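Local coordinates for protein acyl-coenzyme A oxidase acox-1.1 (Caenorhabditis elegans, PDB 5K3H) that catalyses the FAD-dependent, oxygen-consuming desaturation of acyl-CoA side chains, the first step of peroxisomal beta-oxidation, at residues B[441-445]-B[531-536]; B[509-513]-B[523-527]. The contacts are given in a common frame with arbitrary orientation. Residues are numbered along the deposited sequence.

Contact 1 (B[441-445]-B[531-536])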
# COMPACT_ATOMS: atom_id res chain seq x y z
N LEU B 441 14.15 -0.36 -14.69
CA LEU B 441 14.99 0.81 -14.46
C LEU B 441 16.43 0.55 -14.87
O LEU B 441 17.08 1.44 -15.44
CB LEU B 441 14.96 1.25 -13.00
CG LEU B 441 13.70 1.94 -12.53
CD1 LEU B 441 13.80 2.12 -11.03
CD2 LEU B 441 13.50 3.27 -13.25
N LEU B 442 16.95 -0.65 -14.60
CA LEU B 442 18.34 -0.91 -14.97
C LEU B 442 18.51 -1.09 -16.49
O LEU B 442 19.60 -0.88 -17.02
CB LEU B 442 18.85 -2.11 -14.13
CG LEU B 442 19.22 -1.81 -12.65
CD1 LEU B 442 19.52 -3.05 -11.85
CD2 LEU B 442 20.44 -0.91 -12.56
N GLN B 443 17.44 -1.42 -17.21
CA GLN B 443 17.48 -1.36 -18.67
C GLN B 443 17.65 0.08 -19.17
O GLN B 443 18.41 0.34 -20.11
CB GLN B 443 16.22 -1.98 -19.24
CG GLN B 443 16.08 -1.86 -20.73
CD GLN B 443 14.96 -2.74 -21.21
OE1 GLN B 443 14.17 -2.35 -22.08
NE2 GLN B 443 14.86 -3.93 -20.62
N LEU B 444 16.92 1.04 -18.57
CA LEU B 444 17.18 2.45 -18.87
C LEU B 444 18.58 2.85 -18.42
O LEU B 444 19.26 3.64 -19.09
CB LEU B 444 16.11 3.33 -18.21
CG LEU B 444 16.25 4.86 -18.21
CD1 LEU B 444 16.47 5.43 -19.61
CD2 LEU B 444 15.01 5.49 -17.58
N ALA B 445 19.04 2.31 -17.29
CA ALA B 445 20.37 2.64 -16.80
C ALA B 445 21.45 2.30 -17.82
O ALA B 445 22.40 3.07 -17.99
CB ALA B 445 20.65 1.91 -15.49
N LEU B 531 22.70 3.89 -10.05
CA LEU B 531 22.30 3.87 -11.45
C LEU B 531 20.79 3.99 -11.59
O LEU B 531 20.31 4.64 -12.52
CB LEU B 531 22.80 2.59 -12.12
CG LEU B 531 24.31 2.38 -12.32
CD1 LEU B 531 24.64 0.90 -12.62
CD2 LEU B 531 24.83 3.30 -13.43
N ASN B 532 20.03 3.37 -10.69
CA ASN B 532 18.58 3.48 -10.74
C ASN B 532 18.10 4.89 -10.41
O ASN B 532 17.12 5.36 -10.99
CB ASN B 532 17.92 2.50 -9.79
CG ASN B 532 17.77 1.15 -10.38
OD1 ASN B 532 18.13 0.93 -11.54
ND2 ASN B 532 17.18 0.25 -9.63
N ARG B 533 18.75 5.54 -9.44
CA ARG B 533 18.42 6.93 -9.13
C ARG B 533 18.48 7.79 -10.38
O ARG B 533 17.61 8.64 -10.60
CB ARG B 533 19.36 7.46 -8.04
CG ARG B 533 19.08 6.88 -6.66
CD ARG B 533 20.10 7.31 -5.58
NE ARG B 533 19.68 6.77 -4.28
CZ ARG B 533 20.47 6.55 -3.24
NH1 ARG B 533 21.77 6.83 -3.31
NH2 ARG B 533 19.97 6.04 -2.12
N ALA B 534 19.50 7.57 -11.21
CA ALA B 534 19.64 8.33 -12.45
C ALA B 534 18.50 8.06 -13.41
O ALA B 534 18.00 8.97 -14.08
CB ALA B 534 20.97 8.00 -13.09
N SER B 535 18.09 6.79 -13.52
CA SER B 535 17.02 6.42 -14.44
C SER B 535 15.71 7.08 -14.04
O SER B 535 14.92 7.50 -14.90
CB SER B 535 16.88 4.90 -14.48
OG SER B 535 18.12 4.26 -14.74
N ARG B 536 15.44 7.15 -12.73
CA ARG B 536 14.24 7.81 -12.22
C ARG B 536 14.25 9.32 -12.47
O ARG B 536 13.24 9.91 -12.86
CB ARG B 536 14.09 7.52 -10.72
CG ARG B 536 13.77 6.08 -10.40
CD ARG B 536 13.30 5.91 -8.96
NE ARG B 536 13.40 4.53 -8.51
CZ ARG B 536 14.40 4.05 -7.79
NH1 ARG B 536 15.37 4.86 -7.40
NH2 ARG B 536 14.44 2.76 -7.45
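L441 overlaps three residues of 531-536 spaced along one face of that helix: its CB lies 3.5 Å from OD1 of N532, its CD2 3.9 Å from CB of S535, and its CD1 3.5 Å from NE of R536. The two segments cross almost perpendicularly, at 89° with axes 8.3 Å apart, consistent with the small A445 and S535 lying at the crossing, their CA atoms 5.6 Å apart. S535 OG stands between the helices, 3.1 Å from the carbonyl O of L441 and 3.1 Å from O of L531 in its own helix. Around this polar centre, A445 CB packs on L531 CB at 4.1 Å, and L442 CD2 on L531 CB at 4.2 Å. Residues 533-536 belong to the ATP site shared between the subunits of the dimer; of these, only S535 and R536 meet 441-445 here. Helix 382-408 flanks the crossing through S392 and V393, helix 489-515 packs on L531 and A534, and T339 of the second subunit meets N532.

Contact 2 (B[509-513]-B[523-527])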
# COMPACT_ATOMS: atom_id res chain seq x y z
N LYS B 509 31.01 6.09 -11.36
CA LYS B 509 31.22 5.09 -10.31
C LYS B 509 31.41 3.70 -10.92
O LYS B 509 32.32 2.96 -10.53
CB LYS B 509 30.04 5.08 -9.32
CG LYS B 509 30.18 3.99 -8.26
CD LYS B 509 28.97 3.90 -7.33
CE LYS B 509 29.22 2.90 -6.19
NZ LYS B 509 28.09 2.88 -5.21
N PHE B 510 30.55 3.35 -11.88
CA PHE B 510 30.68 2.09 -12.60
C PHE B 510 32.01 2.04 -13.37
O PHE B 510 32.78 1.09 -13.21
CB PHE B 510 29.47 1.95 -13.53
CG PHE B 510 29.54 0.80 -14.48
CD1 PHE B 510 29.75 -0.50 -14.02
CD2 PHE B 510 29.36 1.00 -15.84
CE1 PHE B 510 29.79 -1.56 -14.90
CE2 PHE B 510 29.41 -0.06 -16.71
CZ PHE B 510 29.63 -1.34 -16.25
N PHE B 511 32.28 3.05 -14.19
CA PHE B 511 33.55 3.11 -14.92
C PHE B 511 34.74 3.06 -13.97
O PHE B 511 35.71 2.33 -14.21
CB PHE B 511 33.64 4.38 -15.75
CG PHE B 511 32.56 4.54 -16.79
CD1 PHE B 511 32.01 3.45 -17.43
CD2 PHE B 511 32.08 5.82 -17.11
CE1 PHE B 511 31.02 3.61 -18.39
CE2 PHE B 511 31.09 5.99 -18.06
CZ PHE B 511 30.55 4.89 -18.71
N GLY B 512 34.68 3.81 -12.86
CA GLY B 512 35.83 3.88 -11.98
C GLY B 512 36.20 2.54 -11.37
O GLY B 512 37.38 2.20 -11.28
N LEU B 513 35.20 1.76 -10.95
CA LEU B 513 35.45 0.45 -10.35
C LEU B 513 36.08 -0.51 -11.36
O LEU B 513 36.93 -1.32 -10.99
CB LEU B 513 34.15 -0.14 -9.79
CG LEU B 513 33.66 0.49 -8.49
CD1 LEU B 513 32.22 0.08 -8.20
CD2 LEU B 513 34.54 0.15 -7.33
N ALA B 523 31.04 -4.52 -10.92
CA ALA B 523 31.05 -3.06 -10.90
C ALA B 523 29.65 -2.51 -11.13
O ALA B 523 29.24 -1.54 -10.48
CB ALA B 523 32.02 -2.54 -11.95
N TRP B 524 28.91 -3.12 -12.06
CA TRP B 524 27.53 -2.71 -12.29
C TRP B 524 26.68 -2.92 -11.04
O TRP B 524 25.96 -2.01 -10.60
CB TRP B 524 26.94 -3.48 -13.46
CG TRP B 524 25.56 -3.06 -13.77
CD1 TRP B 524 24.40 -3.62 -13.28
CD2 TRP B 524 25.15 -2.02 -14.67
NE1 TRP B 524 23.31 -2.97 -13.80
CE2 TRP B 524 23.74 -1.99 -14.66
CE3 TRP B 524 25.84 -1.10 -15.46
CZ2 TRP B 524 23.02 -1.09 -15.43
CZ3 TRP B 524 25.12 -0.21 -16.22
CH2 TRP B 524 23.73 -0.21 -16.20
N ASN B 525 26.75 -4.12 -10.46
CA ASN B 525 26.01 -4.40 -9.24
C ASN B 525 26.39 -3.46 -8.10
O ASN B 525 25.53 -2.98 -7.36
CB ASN B 525 26.23 -5.85 -8.81
CG ASN B 525 25.36 -6.24 -7.63
OD1 ASN B 525 24.23 -5.75 -7.48
ND2 ASN B 525 25.88 -7.12 -6.77
N LYS B 526 27.68 -3.20 -7.93
CA LYS B 526 28.10 -2.32 -6.85
C LYS B 526 27.64 -0.89 -7.05
O LYS B 526 27.67 -0.11 -6.09
CB LYS B 526 29.61 -2.35 -6.67
CG LYS B 526 30.16 -3.61 -6.02
CD LYS B 526 31.62 -3.43 -5.69
CE LYS B 526 32.16 -4.63 -4.95
NZ LYS B 526 33.60 -4.44 -4.54
N SER B 527 27.19 -0.53 -8.26
CA SER B 527 26.73 0.80 -8.61
C SER B 527 25.22 0.90 -8.81
O SER B 527 24.72 2.00 -9.06
CB SER B 527 27.40 1.26 -9.90
OG SER B 527 28.80 1.15 -9.82
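Helices 489-515 and 520-553 form a helical hairpin, segments 509-513 and 523-527 running at 141° with axes 8.6 Å apart. F510, with chi1 at 172° (t), turns its ring edge to A523, with CD1 3.7 Å from CB of A523 and CE1 3.7 Å from CB of W524. The indole of W524, also t at chi1, turns its edge to the face of F510 in a T-shaped stack, phenyl and six-membered-ring centroids 5.2 Å apart and planes at 89°. L513 in its m,t rotamer sets CB 3.9 Å from CB of A523 and CD1 3.9 Å from CB of K526. K509 is fully extended, all four chi angles t, so that NZ reaches K526 O at 3.1 Å. The m rotamer of S527 returns OG to O of A523 (2.8 Å). K526 NZ forms a salt bridge with E518, while K526 O also accepts a hydrogen bond from Q338 NE2 of the second subunit. The chemistry thus combines an aromatic and aliphatic interior with a lysine-to-carbonyl hydrogen bond at the dimer interface.

Overall arrangement
Both contacts draw on helix 520-553, which meets helix 489-515 in contact 2 and, about two turns further on, helix 437-456 in contact 1; their centres lie 13 Å apart. W524 bridges them: while engaged with F510, its indole also packs against contact 1, with CD2 3.6 Å from CD1 of L531 and NE1 3.7 Å from CD2 of L442. R446, next to A445, adds a cation-pi interaction with W524. Contact 1 contains residues 533-536 of the intersubunit ATP site, whereas contact 2 lies farther from the centre of the chain, about 32 Å against 19 Å for contact 1. The W524 side chain is about 7 Å from that of S535. Both contacts also touch the second subunit.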